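Local coordinates for centrosomal protein of 104 kDa (Homo sapiens, PDB 5LPH) that is required for ciliogenesis and for structural integrity at the ciliary tip, and interacts with tubulin, this chain being its TOG domain, an array of HEAT repeats, at residues E34-E39 against E54-T59; Y259-D264 against I271-I276. All coordinates share one frame; numbering follows the deposited sequence.

Contact 1: E34-E39 against E54-T59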
loop_
_atom_site.group_PDB
_atom_site.type_symbol
_atom_site.label_atom_id
_atom_site.label_comp_id
_atom_site.label_asym_id
_atom_site.label_seq_id
_atom_site.Cartn_x
_atom_site.Cartn_y
_atom_site.Cartn_z
ATOM N N GLU A 34 -29.924 -0.536 -3.260
ATOM C CA GLU A 34 -30.204 -1.037 -1.909
ATOM C C GLU A 34 -28.926 -1.540 -1.221
ATOM O O GLU A 34 -28.714 -1.269 -0.038
ATOM C CB GLU A 34 -31.276 -2.135 -1.940
ATOM C CG GLU A 34 -31.805 -2.560 -0.571
ATOM C CD GLU A 34 -32.355 -1.405 0.257
ATOM O OE1 GLU A 34 -33.050 -0.527 -0.309
ATOM O OE2 GLU A 34 -32.085 -1.363 1.480
ATOM N N LYS A 35 -28.078 -2.244 -1.974
ATOM C CA LYS A 35 -26.782 -2.731 -1.479
ATOM C C LYS A 35 -25.843 -1.600 -1.051
ATOM O O LYS A 35 -25.231 -1.669 0.021
ATOM C CB LYS A 35 -26.097 -3.593 -2.551
ATOM C CG LYS A 35 -24.704 -4.086 -2.179
ATOM C CD LYS A 35 -24.342 -5.357 -2.956
ATOM C CE LYS A 35 -24.784 -6.595 -2.218
ATOM N NZ LYS A 35 -24.499 -7.857 -2.955
ATOM N N ALA A 36 -25.729 -0.579 -1.898
ATOM C CA ALA A 36 -24.883 0.592 -1.619
ATOM C C ALA A 36 -25.361 1.386 -0.403
ATOM O O ALA A 36 -24.560 1.929 0.361
ATOM C CB ALA A 36 -24.835 1.497 -2.837
ATOM N N LEU A 37 -26.680 1.446 -0.247
ATOM C CA LEU A 37 -27.332 2.151 0.852
ATOM C C LEU A 37 -26.933 1.570 2.210
ATOM O O LEU A 37 -26.605 2.317 3.134
ATOM C CB LEU A 37 -28.856 2.070 0.669
ATOM C CG LEU A 37 -29.774 3.245 0.984
ATOM C CD1 LEU A 37 -29.176 4.588 0.587
ATOM C CD2 LEU A 37 -31.093 2.999 0.264
ATOM N N ARG A 38 -26.943 0.241 2.316
ATOM C CA ARG A 38 -26.561 -0.446 3.564
ATOM C C ARG A 38 -25.050 -0.387 3.801
ATOM O O ARG A 38 -24.595 -0.179 4.932
ATOM C CB ARG A 38 -27.047 -1.905 3.561
ATOM C CG ARG A 38 -28.550 -2.087 3.328
ATOM C CD ARG A 38 -29.433 -1.466 4.415
ATOM N NE ARG A 38 -30.745 -1.056 3.901
ATOM C CZ ARG A 38 -31.685 -0.420 4.609
ATOM N NH1 ARG A 38 -31.497 -0.110 5.895
ATOM N NH2 ARG A 38 -32.837 -0.092 4.022
ATOM N N GLU A 39 -24.298 -0.546 2.717
ATOM C CA GLU A 39 -22.837 -0.434 2.705
ATOM C C GLU A 39 -22.358 0.950 3.172
ATOM O O GLU A 39 -21.481 1.051 4.035
ATOM C CB GLU A 39 -22.341 -0.715 1.279
ATOM C CG GLU A 39 -20.848 -0.895 1.085
ATOM C CD GLU A 39 -20.501 -1.121 -0.382
ATOM O OE1 GLU A 39 -20.048 -2.233 -0.719
ATOM O OE2 GLU A 39 -20.711 -0.204 -1.206
ATOM N N GLU A 54 -23.293 11.133 -5.459
ATOM C CA GLU A 54 -22.279 11.592 -6.420
ATOM C C GLU A 54 -21.109 10.605 -6.544
ATOM O O GLU A 54 -20.745 10.194 -7.651
ATOM C CB GLU A 54 -21.690 12.939 -6.002
ATOM C CG GLU A 54 -22.410 14.188 -6.462
ATOM C CD GLU A 54 -21.509 15.405 -6.305
ATOM O OE1 GLU A 54 -21.260 15.793 -5.143
ATOM O OE2 GLU A 54 -21.027 15.945 -7.331
ATOM N N ALA A 55 -20.539 10.236 -5.395
ATOM C CA ALA A 55 -19.393 9.319 -5.329
ATOM C C ALA A 55 -19.668 7.930 -5.891
ATOM O O ALA A 55 -18.757 7.298 -6.416
ATOM C CB ALA A 55 -18.889 9.206 -3.893
ATOM N N TYR A 56 -20.912 7.464 -5.780
ATOM C CA TYR A 56 -21.316 6.129 -6.257
ATOM C C TYR A 56 -21.813 6.063 -7.704
ATOM O O TYR A 56 -21.947 4.965 -8.251
ATOM C CB TYR A 56 -22.418 5.552 -5.353
ATOM C CG TYR A 56 -21.901 4.726 -4.197
ATOM C CD1 TYR A 56 -21.389 5.335 -3.054
ATOM C CD2 TYR A 56 -21.945 3.338 -4.235
ATOM C CE1 TYR A 56 -20.920 4.585 -1.990
ATOM C CE2 TYR A 56 -21.477 2.575 -3.172
ATOM C CZ TYR A 56 -20.962 3.208 -2.054
ATOM O OH TYR A 56 -20.494 2.485 -0.991
ATOM N N CYS A 57 -22.103 7.203 -8.324
ATOM C CA CYS A 57 -22.821 7.197 -9.604
ATOM C C CYS A 57 -21.910 6.898 -10.804
ATOM O O CYS A 57 -20.680 6.870 -10.687
ATOM C CB CYS A 57 -23.569 8.513 -9.804
ATOM S SG CYS A 57 -22.550 9.883 -10.341
ATOM N N LYS A 58 -22.538 6.693 -11.958
ATOM C CA LYS A 58 -21.850 6.239 -13.169
ATOM C C LYS A 58 -21.169 7.350 -13.979
ATOM O O LYS A 58 -20.580 7.064 -15.015
ATOM C CB LYS A 58 -22.830 5.464 -14.058
ATOM C CG LYS A 58 -23.152 4.078 -13.529
ATOM C CD LYS A 58 -24.312 3.455 -14.289
ATOM C CE LYS A 58 -24.612 2.044 -13.803
ATOM N NZ LYS A 58 -25.846 1.518 -14.448
ATOM N N THR A 59 -21.245 8.598 -13.517
ATOM C CA THR A 59 -20.650 9.732 -14.216
ATOM C C THR A 59 -19.348 10.128 -13.520
ATOM O O THR A 59 -19.376 10.649 -12.400
ATOM C CB THR A 59 -21.642 10.920 -14.245
ATOM O OG1 THR A 59 -22.906 10.457 -14.729
ATOM C CG2 THR A 59 -21.151 12.042 -15.144
#
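Tyr56 OH donates to Glu39 OE2 at 2.7 Å, the one hydrogen bond between residues 34-39 and 54-59. The carboxylate oxygen sits at the edge of the phenol ring, close to the ring plane. It is met on its anti side, 25° out of the carboxylate plane, and the planes of the two groups stand 39° apart. Glu39 reaches this position because its CG lies anti to the backbone N (chi1 -169°) and the chain runs extended from there. One turn earlier on the same helix, Ala36 packs its methyl obliquely against the ring, with CB 3.5 Å from Tyr56 CE2. Here the backbones come nearest, the CA atoms of Ala36 and Tyr56 being 8.1 Å apart. Such spacing leaves the ring to bridge the helices, and only 124 Å² is buried.

A further partner of the ring is Arg99 of helix 83-100, in a cation-pi interaction; Phe95 of that helix touches both Tyr56 and Glu39. Helix 34-39 has a brace of its own in Glu34 OE2, which accepts from both Arg38 NE (2.8 Å) and Arg38 NH2 (2.9 Å), a side-on grip in the guanidinium plane.

Putting a phenylalanine in place of Tyr56 would remove the hydroxyl, and Glu39 OE2 would probably lose its bond and its carboxylate be freer to turn. This is helix-to-helix packing near the N-terminal end of the all-helical TOG domain. With Arg99 touching both residues, its positive charge would probably favour an ionised Glu39, a stronger acceptor for the phenol proton, while Ala36 supplies apolar contact.

Contact 2: Y259-D264 against I271-I276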
loop_
_atom_site.group_PDB
_atom_site.type_symbol
_atom_site.label_atom_id
_atom_site.label_comp_id
_atom_site.label_asym_id
_atom_site.label_seq_id
_atom_site.Cartn_x
_atom_site.Cartn_y
_atom_site.Cartn_z
ATOM N N TYR A 259 18.351 -18.892 7.654
ATOM C CA TYR A 259 17.122 -18.875 6.834
ATOM C C TYR A 259 17.184 -19.692 5.548
ATOM O O TYR A 259 16.144 -19.928 4.914
ATOM C CB TYR A 259 16.731 -17.433 6.488
ATOM C CG TYR A 259 16.382 -16.643 7.703
ATOM C CD1 TYR A 259 15.092 -16.673 8.206
ATOM C CD2 TYR A 259 17.343 -15.891 8.378
ATOM C CE1 TYR A 259 14.765 -15.965 9.340
ATOM C CE2 TYR A 259 17.028 -15.176 9.518
ATOM C CZ TYR A 259 15.736 -15.219 9.993
ATOM O OH TYR A 259 15.401 -14.537 11.125
ATOM N N LEU A 260 18.391 -20.100 5.155
ATOM C CA LEU A 260 18.603 -20.858 3.926
ATOM C C LEU A 260 18.963 -22.306 4.245
ATOM O O LEU A 260 19.273 -22.629 5.391
ATOM C CB LEU A 260 19.741 -20.219 3.126
ATOM C CG LEU A 260 19.444 -18.838 2.532
ATOM C CD1 LEU A 260 20.702 -17.987 2.462
ATOM C CD2 LEU A 260 18.796 -18.975 1.161
ATOM N N PRO A 261 18.925 -23.188 3.233
ATOM C CA PRO A 261 19.494 -24.533 3.390
ATOM C C PRO A 261 21.032 -24.516 3.547
ATOM O O PRO A 261 21.651 -23.454 3.412
ATOM C CB PRO A 261 19.076 -25.243 2.096
ATOM C CG PRO A 261 17.922 -24.469 1.566
ATOM C CD PRO A 261 18.174 -23.052 1.970
ATOM N N PRO A 262 21.651 -25.681 3.829
ATOM C CA PRO A 262 23.101 -25.706 4.036
ATOM C C PRO A 262 23.887 -25.672 2.719
ATOM O O PRO A 262 23.418 -26.191 1.695
ATOM C CB PRO A 262 23.321 -27.026 4.773
ATOM C CG PRO A 262 22.226 -27.914 4.289
ATOM C CD PRO A 262 21.068 -27.037 3.897
ATOM N N ASP A 263 25.072 -25.061 2.762
ATOM C CA ASP A 263 25.925 -24.894 1.578
ATOM C C ASP A 263 26.667 -26.197 1.243
ATOM O O ASP A 263 27.722 -26.498 1.811
ATOM C CB ASP A 263 26.920 -23.734 1.792
ATOM C CG ASP A 263 27.519 -23.201 0.485
ATOM O OD1 ASP A 263 27.467 -23.890 -0.560
ATOM O OD2 ASP A 263 28.050 -22.070 0.509
ATOM N N ASP A 264 26.102 -26.971 0.320
ATOM C CA ASP A 264 26.798 -28.168 -0.199
ATOM C C ASP A 264 26.264 -28.556 -1.579
ATOM O O ASP A 264 25.253 -28.017 -2.062
ATOM C CB ASP A 264 26.781 -29.360 0.806
ATOM C CG ASP A 264 25.403 -29.985 0.985
ATOM O OD1 ASP A 264 24.899 -30.571 0.015
ATOM O OD2 ASP A 264 24.843 -29.943 2.102
ATOM N N ILE A 271 19.129 -24.978 -9.324
ATOM C CA ILE A 271 19.914 -23.967 -10.056
ATOM C C ILE A 271 19.913 -22.582 -9.372
ATOM O O ILE A 271 20.906 -21.843 -9.448
ATOM C CB ILE A 271 19.457 -23.891 -11.541
ATOM C CG1 ILE A 271 19.714 -25.237 -12.246
ATOM C CG2 ILE A 271 20.146 -22.762 -12.308
ATOM C CD1 ILE A 271 18.854 -25.471 -13.468
ATOM N N LEU A 272 18.820 -22.251 -8.682
ATOM C CA LEU A 272 18.685 -20.956 -8.000
ATOM C C LEU A 272 19.595 -20.878 -6.781
ATOM O O LEU A 272 20.253 -19.858 -6.564
ATOM C CB LEU A 272 17.231 -20.709 -7.585
ATOM C CG LEU A 272 16.222 -20.677 -8.744
ATOM C CD1 LEU A 272 14.877 -21.256 -8.328
ATOM C CD2 LEU A 272 16.071 -19.271 -9.314
ATOM N N TYR A 273 19.630 -21.957 -5.998
ATOM C CA TYR A 273 20.526 -22.040 -4.836
ATOM C C TYR A 273 22.010 -22.081 -5.231
ATOM O O TYR A 273 22.854 -21.555 -4.499
ATOM C CB TYR A 273 20.161 -23.229 -3.929
ATOM C CG TYR A 273 18.895 -22.999 -3.125
ATOM C CD1 TYR A 273 18.838 -21.992 -2.164
ATOM C CD2 TYR A 273 17.750 -23.779 -3.331
ATOM C CE1 TYR A 273 17.677 -21.763 -1.435
ATOM C CE2 TYR A 273 16.585 -23.561 -2.606
ATOM C CZ TYR A 273 16.556 -22.551 -1.658
ATOM O OH TYR A 273 15.415 -22.317 -0.932
ATOM N N LYS A 274 22.326 -22.679 -6.382
ATOM C CA LYS A 274 23.683 -22.586 -6.940
ATOM C C LYS A 274 24.080 -21.116 -7.097
ATOM O O LYS A 274 25.105 -20.692 -6.560
ATOM C CB LYS A 274 23.807 -23.332 -8.283
ATOM C CG LYS A 274 25.048 -22.965 -9.099
ATOM C CD LYS A 274 25.304 -23.922 -10.252
ATOM C CE LYS A 274 26.509 -23.471 -11.067
ATOM N NZ LYS A 274 26.594 -24.150 -12.389
ATOM N N THR A 275 23.249 -20.357 -7.814
ATOM C CA THR A 275 23.478 -18.920 -8.046
ATOM C C THR A 275 23.663 -18.132 -6.742
ATOM O O THR A 275 24.525 -17.252 -6.658
ATOM C CB THR A 275 22.315 -18.281 -8.839
ATOM O OG1 THR A 275 21.931 -19.135 -9.923
ATOM C CG2 THR A 275 22.708 -16.903 -9.388
ATOM N N ILE A 276 22.848 -18.458 -5.738
ATOM C CA ILE A 276 22.909 -17.801 -4.428
ATOM C C ILE A 276 24.235 -18.089 -3.721
ATOM O O ILE A 276 24.922 -17.158 -3.294
ATOM C CB ILE A 276 21.714 -18.221 -3.526
ATOM C CG1 ILE A 276 20.409 -17.633 -4.078
ATOM C CG2 ILE A 276 21.914 -17.755 -2.083
ATOM C CD1 ILE A 276 19.151 -18.325 -3.596
#
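Leu260 is the first residue along 259-264 to meet the helix, with Tyr273 as its partner. Its CG lies anti to the carbonyl carbon (chi1 -68°), and from there the CD2 methyl comes to the edge of the Tyr273 ring, near the ring plane, 4.0 Å from CE1. Val227 of helix 219-229 touches both Leu260 and Tyr273, and Leu260 also rests on Phe280, further along helix 271-283.

Pro261 follows and takes a face of the same ring. Pro261 CG lies over that face near the rim, 3.9 Å above the ring plane on the CE1-CZ side, while Pro261 CD meets the border of the ring, 3.7 Å from Tyr273 CE1, an apolar contact. The two side chains cross at about a right angle. Here too the backbones are nearest, with 8.7 Å between the CA atoms of Pro261 and Tyr273.

Past Pro262 the loop is tied by polar bonds: Pro262 O accepts from Thr267 OG1, Asp263 OD1 forms a salt bridge with Arg268, and Asp264 OD1 accepts from Asn266 N, the bond of an Asx turn. On the helix, Ile271 O accepts from Thr275 N (3.2 Å) and Thr275 OG1 (2.9 Å), which approach from opposite faces of its carbonyl plane. Ile276 points toward the loop and touches Val242 and Ile245 of helix 235-252.

The 142 Å² buried here is thus apolar packing of a loop against the helix it leads into, an arrangement belonging to the C-terminal edge of an all-helical TOG array of HEAT repeats.

From the N terminus, contact 1 comes first: its segments enclose 14 residues, 12 of them helical, and it closes a short excursion by bringing the end of helix 49-56 back against helix 34-39, beside helix 83-100. The chain then runs through the successive helices of the array to helix 235-252. Contact 2 closes a tighter loop, with only six non-helical residues between its segments, and ties the linker after that helix to helix 271-283. The two contacts are in series, neither nested nor crossed. The centres of contact 1 and contact 2 lie about 53 Å apart, on opposite sides of the chain's centre, so they fasten opposite ends of the solenoid and do not touch.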